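Local atomic coordinates of glycosyl hydrolase, BNR repeat (Ralstonia eutropha, PDB entry 3B7F), a protein that is of unproven activity but probably acts as a hydrolase, perhaps on glycosidic bonds, built on a seven-bladed beta-propeller with BNR repeats. Residues F118-H124 with K178-V184. Sequence-based numbering, arbitrary orientation.
Sequences FWLTPGH and KMHSILV. With EDO (1,2-ethanediol), chain K.
How neighbouring propeller blades meet through their innermost strands is illustrated by F118-H124 (strand to P122) and K178-V184, whose strands run nearly parallel (29° between directions, axes 6.2 Å apart), CA atoms pairing W119-H180 (5.6 Å), T121-I182 (6.1 Å) and G123-V184 (6.2 Å). K178 (chi1 p) lays CD over one face of the F118 ring, a CH-pi contact 3.5 Å from its centroid; F118 (chi1 t) and W119 form a classic beta bulge opposite G134. M179 follows, its carbonyl O 3.6 Å from F118 CD2. H180 CB lies 3.6 Å from W119 CE3. S181 breaks the extended backbone (phi/psi 45/51), and the H180-I182 main chain passes beneath one face of the W119 indole (chi1 t), W119 CD2 lying 3.4 Å from S181 N. Each strand heads its own four-stranded antiparallel blade, so no backbone ladder spans the two sheets; side chains of 118-124 rest largely on the 178-184 main chain. The one direct hydrogen bond, T121 OG1 (chi1 m) to I182 O at 2.6 Å, is flanked by a water linking W119 NE1 (3.3 Å) to I182 O (2.8 Å). V184 presents CG2 4.1 Å from T121 CG2, and its backbone N-H donates to O2 of an ethanediol, probably from the crystallisation liquor (N to O2 2.8 Å).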
# COMPACT_ATOMS: atom_id res chain seq x y z
N PHE A 118 -3.62 -5.89 8.15
CA PHE A 118 -3.71 -4.67 7.37
C PHE A 118 -3.18 -4.77 5.94
O PHE A 118 -3.77 -4.22 5.02
CB PHE A 118 -2.96 -3.56 8.11
CG PHE A 118 -3.05 -2.24 7.43
CD1 PHE A 118 -4.20 -1.50 7.52
CD2 PHE A 118 -1.98 -1.73 6.71
CE1 PHE A 118 -4.31 -0.27 6.88
CE2 PHE A 118 -2.09 -0.50 6.07
CZ PHE A 118 -3.24 0.22 6.15
N TRP A 119 -2.07 -5.48 5.77
CA TRP A 119 -1.35 -5.55 4.50
C TRP A 119 -0.91 -6.96 4.16
O TRP A 119 -0.43 -7.64 5.03
CB TRP A 119 -0.09 -4.72 4.66
CG TRP A 119 0.66 -4.46 3.42
CD1 TRP A 119 1.48 -5.31 2.74
CD2 TRP A 119 0.72 -3.22 2.75
NE1 TRP A 119 2.01 -4.67 1.64
CE2 TRP A 119 1.57 -3.37 1.64
CE3 TRP A 119 0.13 -1.98 2.97
CZ2 TRP A 119 1.84 -2.35 0.76
CZ3 TRP A 119 0.42 -0.95 2.11
CH2 TRP A 119 1.27 -1.14 1.01
N LEU A 120 -0.99 -7.32 2.88
CA LEU A 120 -0.61 -8.63 2.36
C LEU A 120 0.38 -8.43 1.22
O LEU A 120 0.13 -7.62 0.32
CB LEU A 120 -1.84 -9.38 1.85
CG LEU A 120 -2.90 -9.87 2.85
CD1 LEU A 120 -4.17 -10.25 2.08
CD2 LEU A 120 -2.36 -11.02 3.69
N THR A 121 1.48 -9.17 1.25
CA THR A 121 2.53 -9.12 0.21
C THR A 121 2.85 -10.52 -0.27
O THR A 121 3.15 -11.38 0.56
CB THR A 121 3.82 -8.49 0.75
OG1 THR A 121 3.55 -7.14 1.09
CG2 THR A 121 4.91 -8.50 -0.26
N PRO A 122 2.81 -10.77 -1.59
CA PRO A 122 3.19 -12.07 -2.05
C PRO A 122 4.72 -12.14 -2.10
O PRO A 122 5.41 -11.15 -2.40
CB PRO A 122 2.56 -12.17 -3.45
CG PRO A 122 2.26 -10.80 -3.85
CD PRO A 122 2.47 -9.89 -2.72
N GLY A 123 5.25 -13.32 -1.78
CA GLY A 123 6.68 -13.53 -1.78
C GLY A 123 7.36 -13.55 -3.13
O GLY A 123 6.75 -13.27 -4.17
N HIS A 124 8.63 -13.93 -3.08
CA HIS A 124 9.52 -14.02 -4.21
C HIS A 124 9.08 -15.12 -5.18
O HIS A 124 8.44 -16.09 -4.78
CB HIS A 124 10.94 -14.31 -3.67
CG HIS A 124 12.03 -14.10 -4.67
ND1 HIS A 124 12.58 -15.12 -5.40
CD2 HIS A 124 12.67 -12.97 -5.05
CE1 HIS A 124 13.49 -14.63 -6.22
NE2 HIS A 124 13.58 -13.33 -6.02
N LYS A 178 0.03 0.40 12.78
CA LYS A 178 0.04 -0.74 11.86
C LYS A 178 1.34 -0.93 11.12
O LYS A 178 2.14 0.00 10.98
CB LYS A 178 -1.07 -0.52 10.81
CG LYS A 178 -0.80 0.69 9.92
CD LYS A 178 -2.03 1.21 9.24
CE LYS A 178 -2.95 1.96 10.13
NZ LYS A 178 -3.74 2.92 9.31
N MSE A 179 1.48 -2.14 10.61
CA MSE A 179 2.60 -2.59 9.83
C MSE A 179 2.11 -2.55 8.39
O MSE A 179 1.03 -3.06 8.07
CB MSE A 179 2.94 -4.01 10.27
CG MSE A 179 3.83 -4.87 9.38
SE MSE A 179 5.68 -4.85 9.70
CE MSE A 179 5.79 -5.43 11.53
N HIS A 180 2.91 -1.98 7.50
CA HIS A 180 2.51 -1.88 6.11
C HIS A 180 3.75 -1.94 5.24
O HIS A 180 4.84 -2.22 5.73
CB HIS A 180 1.71 -0.58 5.93
CG HIS A 180 2.44 0.67 6.30
ND1 HIS A 180 3.41 1.23 5.50
CD2 HIS A 180 2.32 1.48 7.38
CE1 HIS A 180 3.88 2.32 6.08
NE2 HIS A 180 3.23 2.51 7.22
N SER A 181 3.56 -1.71 3.94
CA SER A 181 4.64 -1.62 2.98
C SER A 181 5.70 -2.72 3.11
O SER A 181 6.90 -2.42 3.17
CB SER A 181 5.27 -0.23 3.10
OG SER A 181 4.30 0.77 2.94
N ILE A 182 5.23 -3.97 3.14
CA ILE A 182 6.09 -5.13 3.22
C ILE A 182 6.53 -5.40 1.77
O ILE A 182 5.73 -5.67 0.87
CB ILE A 182 5.41 -6.35 3.86
CG1 ILE A 182 4.98 -6.02 5.30
CG2 ILE A 182 6.37 -7.56 3.89
CD1 ILE A 182 4.00 -7.05 5.89
N LEU A 183 7.84 -5.30 1.57
CA LEU A 183 8.46 -5.40 0.28
C LEU A 183 9.47 -6.54 0.27
O LEU A 183 10.33 -6.58 1.14
CB LEU A 183 9.19 -4.07 0.04
CG LEU A 183 8.49 -2.77 -0.39
CD1 LEU A 183 7.04 -2.65 0.01
CD2 LEU A 183 9.36 -1.55 0.02
N VAL A 184 9.36 -7.46 -0.69
CA VAL A 184 10.29 -8.57 -0.89
C VAL A 184 11.10 -8.25 -2.15
O VAL A 184 10.54 -8.13 -3.23
CB VAL A 184 9.54 -9.90 -1.09
CG1 VAL A 184 10.56 -11.09 -1.35
CG2 VAL A 184 8.61 -10.16 0.11
C1 EDO K . 6.46 -5.40 -4.10
O1 EDO K . 7.47 -4.42 -3.76
C2 EDO K . 6.27 -6.43 -2.98
O2 EDO K . 7.47 -7.19 -2.70
O HOH W 1 3.97 -4.54 -1.00